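Local atomic coordinates of hypothetical protein (Leishmania major, PDB entry 1R75), a protein that is of unknown function, an all-beta protein of the DUF1935 family from a parasitic protozoan. Residues 42-47 with 53-58; 66-71 with 113-118. All blocks are in the same frame, centred on the assembly; numbering follows the deposited sequence.

In the fold
Contact 1 (42-47 with 53-58) is a beta hairpin in the middle of a five-stranded antiparallel sheet; contact 2 (66-71 with 113-118) joins that sheet to the four-stranded antiparallel sheet facing it. Their centres lie 11 Å apart, and strand 112-117 connects them, running beside 52-57 in the first sheet. There the Phe55 O to Gln113 N distance is 2.8 Å and Trp53 O to Phe115 N is 2.9 Å, both probable hydrogen bonds. Phe55 also packs edge-to-face on Phe115, CE2 to CD2 3.4 Å, so the inward-facing side of the hairpin runs on into the layer between the sheets. Both contacts belong to the buried interior.

Contact 1: 42-47 with 53-58; sequences LYRIAD and WAFYND
Leu42 starts the pairing opposite Asn57, but its side chain leans along the strand to Phe55: CG anti to the backbone N (chi1 -167°) brings CD2 within 3.8 Å of Phe55 CD1. Beyond it, Ile64 of the facing sheet touches Leu42. Asn57 is fixed mainly from outside the hairpin, its ND2 donating to the carbonyls of Leu62 and Val107.

Tyr43 and Tyr56 form a hydrogen-bonded pair, with Tyr43 N to Tyr56 O and Tyr56 N to Tyr43 O each 2.8 Å and nearly straight. Their side chains run side by side in the same direction on the face that also carries Ile45 and Ala54, CD2 to CD2 4.1 Å, and Phe22 meets both rings edge-to-face. The Tyr43 ring edge also reaches Asp58 CB.

Arg44 returns to the face of Leu42 and Phe55. It forms with Phe55 the non-hydrogen-bonded pair that, as in any antiparallel hairpin, falls between two hydrogen-bonded ones, here Tyr43-Tyr56 and Ile45-Ala54. Its CB lies 3.8 Å from Phe55 CE1, then the chain bends at chi3 (67°) and passes over the Trp53 indole: CD sits 3.9 Å from the centroid of the six-membered ring as a CH-pi contact. The guanidinium follows as a cation-pi partner, its plane turned 46° from the indole and NH1 over one face, displaced toward the rim near CE2 and CZ2. Tyr35 provides a second cation-pi contact.

Ile45 N to Ala54 O, at 2.7 Å, is the shorter of that pair's two backbone bonds. Ile45 CD1 reaches back along the sheet to Tyr56 CB at 3.6 Å. Ala46, on the Arg44 side, sets its methyl against Trp53 CD1.

Contact 2: 66-71 with 113-118; sequences VAVLFD and QMFVEG
With CG anti to its backbone N (chi1 -171°), Phe115 sends its ring across to strand 66-71, while Phe70, whose CG is anti to the carbonyl carbon (chi1 -64°), sends its own ring back to meet it. The rim of the Phe115 ring meets Phe70 at its edge: Phe115 CE2 lies near the plane of the Phe70 ring, 3.9 Å from Phe70 CZ.

Val68 fills in beside them. Its CG2 touches the same end of the Phe115 ring, 3.8 Å from CE2, and its CB packs close to CZ. The other methyl, CG1, lies over one face of Phe70, displaced toward the rim, so the two branches of one valine serve both rings. Val116 arrives from the opposite direction to Phe70 and sets CG2 4.0 Å from Phe70 CZ. Its CG1 rests over a face of Phe115, again toward the rim.

Consecutive residues Phe115 and Val116 can both point into this layer because they form a classic beta bulge opposite Trp53 of strand 52-57. Around the cluster, Trp123 and Val120 touch Phe70, and Cys103 touches Phe115.

No hydrogen bond joins the two segments. Their strand axes stay 10.0 Å apart at closest and run almost parallel, only 6° between their directions, and all four touching residues are buried. Such apolar contact between strands of two facing antiparallel sheets, one holding 62-71 and the other 112-117, is what the core of a beta sandwich looks like, and the two sheets of this chain are consistent with that fold.

Contact 1: 42-47 with 53-58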
loop_
_atom_site.group_PDB
_atom_site.type_symbol
_atom_site.label_atom_id
_atom_site.label_comp_id
_atom_site.label_asym_id
_atom_site.label_seq_id
_atom_site.Cartn_x
_atom_site.Cartn_y
_atom_site.Cartn_z
ATOM N N LEU A 42 -4.407 -7.503 1.803
ATOM C CA LEU A 42 -3.370 -6.516 1.509
ATOM C C LEU A 42 -2.145 -6.795 2.294
ATOM O O LEU A 42 -2.183 -6.917 3.530
ATOM C CB LEU A 42 -3.873 -5.079 1.806
ATOM C CG LEU A 42 -2.996 -3.953 1.249
ATOM C CD1 LEU A 42 -2.960 -3.881 -0.203
ATOM C CD2 LEU A 42 -3.349 -2.581 1.862
ATOM N N TYR A 43 -1.007 -6.801 1.619
ATOM C CA TYR A 43 0.284 -6.998 2.310
ATOM C C TYR A 43 1.106 -5.775 2.155
ATOM O O TYR A 43 1.204 -5.284 1.021
ATOM C CB TYR A 43 1.041 -8.161 1.691
ATOM C CG TYR A 43 0.305 -9.464 1.948
ATOM C CD1 TYR A 43 0.603 -10.237 3.068
ATOM C CD2 TYR A 43 -0.743 -9.837 1.150
ATOM C CE1 TYR A 43 -0.100 -11.433 3.332
ATOM C CE2 TYR A 43 -1.452 -10.993 1.397
ATOM C CZ TYR A 43 -1.097 -11.801 2.477
ATOM O OH TYR A 43 -1.848 -12.912 2.757
ATOM N N ARG A 44 1.713 -5.316 3.236
ATOM C CA ARG A 44 2.767 -4.325 3.214
ATOM C C ARG A 44 4.103 -5.014 3.080
ATOM O O ARG A 44 4.381 -5.920 3.854
ATOM C CB ARG A 44 2.707 -3.492 4.465
ATOM C CG ARG A 44 3.782 -2.498 4.639
ATOM C CD ARG A 44 3.471 -1.527 5.786
ATOM N NE ARG A 44 3.483 -2.199 7.092
ATOM C CZ ARG A 44 4.505 -2.330 7.843
ATOM N NH1 ARG A 44 5.686 -1.855 7.458
ATOM N NH2 ARG A 44 4.346 -2.936 9.041
ATOM N N ILE A 45 4.901 -4.625 2.086
ATOM C CA ILE A 45 6.214 -5.246 1.817
ATOM C C ILE A 45 7.189 -4.165 2.172
ATOM O O ILE A 45 7.209 -3.102 1.513
ATOM C CB ILE A 45 6.374 -5.608 0.343
ATOM C CG1 ILE A 45 5.211 -6.534 -0.066
ATOM C CG2 ILE A 45 7.761 -6.273 0.106
ATOM C CD1 ILE A 45 4.828 -6.345 -1.468
ATOM N N ALA A 46 7.993 -4.376 3.198
ATOM C CA ALA A 46 8.954 -3.396 3.622
ATOM C C ALA A 46 10.331 -3.848 3.214
ATOM O O ALA A 46 10.638 -5.030 3.257
ATOM C CB ALA A 46 8.866 -3.188 5.128
ATOM N N ASP A 47 11.141 -2.939 2.715
ATOM C CA ASP A 47 12.504 -3.300 2.339
ATOM C C ASP A 47 13.456 -2.393 3.132
ATOM O O ASP A 47 13.506 -1.174 2.911
ATOM C CB ASP A 47 12.682 -3.221 0.823
ATOM C CG ASP A 47 14.079 -3.673 0.364
ATOM O OD1 ASP A 47 15.082 -3.288 1.036
ATOM O OD2 ASP A 47 14.273 -4.421 -0.644
ATOM N N TRP A 53 8.610 1.047 1.114
ATOM C CA TRP A 53 7.408 0.253 1.292
ATOM C C TRP A 53 6.623 0.141 0.008
ATOM O O TRP A 53 6.540 1.130 -0.765
ATOM C CB TRP A 53 6.494 0.932 2.239
ATOM C CG TRP A 53 6.823 0.984 3.650
ATOM C CD1 TRP A 53 7.969 0.637 4.291
ATOM C CD2 TRP A 53 5.916 1.456 4.664
ATOM N NE1 TRP A 53 7.848 0.881 5.662
ATOM C CE2 TRP A 53 6.600 1.414 5.904
ATOM C CE3 TRP A 53 4.609 1.948 4.634
ATOM C CZ2 TRP A 53 5.971 1.815 7.115
ATOM C CZ3 TRP A 53 3.974 2.305 5.870
ATOM C CH2 TRP A 53 4.663 2.278 7.035
ATOM N N ALA A 54 6.032 -1.005 -0.161
ATOM C CA ALA A 54 5.112 -1.319 -1.194
ATOM C C ALA A 54 3.926 -2.101 -0.636
ATOM O O ALA A 54 4.007 -2.639 0.453
ATOM C CB ALA A 54 5.792 -2.120 -2.255
ATOM N N PHE A 55 2.820 -2.094 -1.381
ATOM C CA PHE A 55 1.630 -2.883 -1.073
ATOM C C PHE A 55 1.346 -3.860 -2.198
ATOM O O PHE A 55 1.495 -3.547 -3.406
ATOM C CB PHE A 55 0.418 -1.952 -0.899
ATOM C CG PHE A 55 0.472 -1.163 0.326
ATOM C CD1 PHE A 55 0.361 -1.770 1.562
ATOM C CD2 PHE A 55 0.627 0.217 0.261
ATOM C CE1 PHE A 55 0.380 -0.954 2.773
ATOM C CE2 PHE A 55 0.635 1.002 1.412
ATOM C CZ PHE A 55 0.562 0.390 2.683
ATOM N N TYR A 56 0.951 -5.052 -1.807
ATOM C CA TYR A 56 0.538 -6.095 -2.729
ATOM C C TYR A 56 -0.894 -6.513 -2.375
ATOM O O TYR A 56 -1.198 -6.722 -1.202
ATOM C CB TYR A 56 1.536 -7.286 -2.688
ATOM C CG TYR A 56 0.997 -8.500 -3.378
ATOM C CD1 TYR A 56 0.827 -8.507 -4.764
ATOM C CD2 TYR A 56 0.615 -9.617 -2.667
ATOM C CE1 TYR A 56 0.251 -9.589 -5.411
ATOM C CE2 TYR A 56 0.036 -10.711 -3.300
ATOM C CZ TYR A 56 -0.099 -10.701 -4.655
ATOM O OH TYR A 56 -0.655 -11.742 -5.297
ATOM N N ASN A 57 -1.757 -6.584 -3.374
ATOM C CA ASN A 57 -3.148 -6.955 -3.229
ATOM C C ASN A 57 -3.253 -8.408 -3.795
ATOM O O ASN A 57 -3.073 -8.623 -5.000
ATOM C CB ASN A 57 -3.986 -5.912 -3.956
ATOM C CG ASN A 57 -5.500 -6.285 -4.035
ATOM O OD1 ASN A 57 -5.948 -7.371 -3.604
ATOM N ND2 ASN A 57 -6.261 -5.384 -4.595
ATOM N N ASP A 58 -3.445 -9.387 -2.886
ATOM C CA ASP A 58 -3.609 -10.801 -3.256
ATOM C C ASP A 58 -5.079 -11.218 -3.604
ATOM O O ASP A 58 -5.378 -12.387 -3.802
ATOM C CB ASP A 58 -3.055 -11.651 -2.123
ATOM C CG ASP A 58 -2.771 -13.084 -2.540
ATOM O OD1 ASP A 58 -2.232 -13.325 -3.652
ATOM O OD2 ASP A 58 -3.069 -14.006 -1.770
#

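Contact 2: 66-71 with 113-118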
loop_
_atom_site.group_PDB
_atom_site.type_symbol
_atom_site.label_atom_id
_atom_site.label_comp_id
_atom_site.label_asym_id
_atom_site.label_seq_id
_atom_site.Cartn_x
_atom_site.Cartn_y
_atom_site.Cartn_z
ATOM N N VAL A 66 -5.689 2.666 0.070
ATOM C CA VAL A 66 -5.005 2.728 1.349
ATOM C C VAL A 66 -4.439 4.128 1.524
ATOM O O VAL A 66 -3.896 4.712 0.589
ATOM C CB VAL A 66 -3.965 1.608 1.542
ATOM C CG1 VAL A 66 -2.984 1.531 0.435
ATOM C CG2 VAL A 66 -3.224 1.720 2.944
ATOM N N ALA A 67 -4.683 4.723 2.676
ATOM C CA ALA A 67 -4.024 5.951 3.042
ATOM C C ALA A 67 -3.430 5.843 4.431
ATOM O O ALA A 67 -4.082 5.353 5.366
ATOM C CB ALA A 67 -4.980 7.147 3.032
ATOM N N VAL A 68 -2.214 6.377 4.566
ATOM C CA VAL A 68 -1.438 6.277 5.748
ATOM C C VAL A 68 -1.000 7.687 6.126
ATOM O O VAL A 68 -0.593 8.468 5.288
ATOM C CB VAL A 68 -0.214 5.403 5.539
ATOM C CG1 VAL A 68 0.680 5.423 6.767
ATOM C CG2 VAL A 68 -0.589 3.935 5.146
ATOM N N LEU A 69 -1.089 7.992 7.392
ATOM C CA LEU A 69 -0.676 9.261 7.939
ATOM C C LEU A 69 0.610 9.057 8.696
ATOM O O LEU A 69 0.664 8.216 9.612
ATOM C CB LEU A 69 -1.670 9.698 8.980
ATOM C CG LEU A 69 -2.958 10.296 8.635
ATOM C CD1 LEU A 69 -3.964 10.021 9.835
ATOM C CD2 LEU A 69 -2.714 11.834 8.336
ATOM N N PHE A 70 1.624 9.820 8.334
ATOM C CA PHE A 70 2.960 9.763 8.856
ATOM C C PHE A 70 3.240 11.007 9.706
ATOM O O PHE A 70 2.721 12.129 9.419
ATOM C CB PHE A 70 3.963 9.639 7.736
ATOM C CG PHE A 70 3.884 8.408 6.945
ATOM C CD1 PHE A 70 4.663 7.268 7.251
ATOM C CD2 PHE A 70 3.164 8.418 5.723
ATOM C CE1 PHE A 70 4.613 6.154 6.473
ATOM C CE2 PHE A 70 3.177 7.309 4.937
ATOM C CZ PHE A 70 3.887 6.197 5.280
ATOM N N ASP A 71 3.860 10.786 10.843
ATOM C CA ASP A 71 4.231 11.856 11.741
ATOM C C ASP A 71 5.296 12.789 11.122
ATOM O O ASP A 71 6.047 12.437 10.210
ATOM C CB ASP A 71 4.779 11.354 13.087
ATOM C CG ASP A 71 3.755 10.650 13.930
ATOM O OD1 ASP A 71 2.492 10.666 13.607
ATOM O OD2 ASP A 71 4.158 10.084 14.993
ATOM N N GLN A 113 1.973 -1.970 -5.727
ATOM C CA GLN A 113 2.176 -0.535 -5.804
ATOM C C GLN A 113 3.318 -0.139 -4.873
ATOM O O GLN A 113 3.201 -0.305 -3.657
ATOM C CB GLN A 113 0.853 0.226 -5.488
ATOM C CG GLN A 113 -0.134 0.110 -6.595
ATOM C CD GLN A 113 0.139 1.182 -7.697
ATOM O OE1 GLN A 113 1.274 1.543 -7.956
ATOM N NE2 GLN A 113 -0.894 1.710 -8.266
ATOM N N MET A 114 4.382 0.497 -5.411
ATOM C CA MET A 114 5.352 1.246 -4.586
ATOM C C MET A 114 4.594 2.404 -3.886
ATOM O O MET A 114 3.717 3.033 -4.450
ATOM C CB MET A 114 6.468 1.814 -5.497
ATOM C CG MET A 114 7.271 0.721 -6.128
ATOM S SD MET A 114 8.195 -0.217 -4.785
ATOM C CE MET A 114 7.689 -1.485 -5.462
ATOM N N PHE A 115 4.929 2.619 -2.625
ATOM C CA PHE A 115 4.242 3.540 -1.794
ATOM C C PHE A 115 5.093 4.693 -1.351
ATOM O O PHE A 115 4.848 5.905 -1.750
ATOM C CB PHE A 115 3.658 2.733 -0.645
ATOM C CG PHE A 115 2.701 3.524 0.216
ATOM C CD1 PHE A 115 1.643 4.177 -0.355
ATOM C CD2 PHE A 115 2.866 3.590 1.641
ATOM C CE1 PHE A 115 0.723 4.890 0.443
ATOM C CE2 PHE A 115 1.988 4.361 2.399
ATOM C CZ PHE A 115 0.904 4.971 1.788
ATOM N N VAL A 116 6.084 4.454 -0.451
ATOM C CA VAL A 116 6.936 5.526 0.064
ATOM C C VAL A 116 8.349 5.043 0.229
ATOM O O VAL A 116 8.653 3.858 0.309
ATOM C CB VAL A 116 6.459 6.105 1.438
ATOM C CG1 VAL A 116 5.170 6.675 1.303
ATOM C CG2 VAL A 116 6.454 5.019 2.515
ATOM N N GLU A 117 9.246 5.967 0.259
ATOM C CA GLU A 117 10.634 5.628 0.514
ATOM C C GLU A 117 11.236 6.664 1.427
ATOM O O GLU A 117 10.998 7.862 1.276
ATOM C CB GLU A 117 11.348 5.630 -0.855
ATOM C CG GLU A 117 12.812 5.326 -0.796
ATOM C CD GLU A 117 13.374 4.769 -2.139
ATOM O OE1 GLU A 117 12.668 3.976 -2.816
ATOM O OE2 GLU A 117 14.535 5.122 -2.457
ATOM N N GLY A 118 12.011 6.201 2.402
ATOM C CA GLY A 118 12.736 7.084 3.283
ATOM C C GLY A 118 12.610 6.605 4.730
ATOM O O GLY A 118 12.452 5.442 4.957
#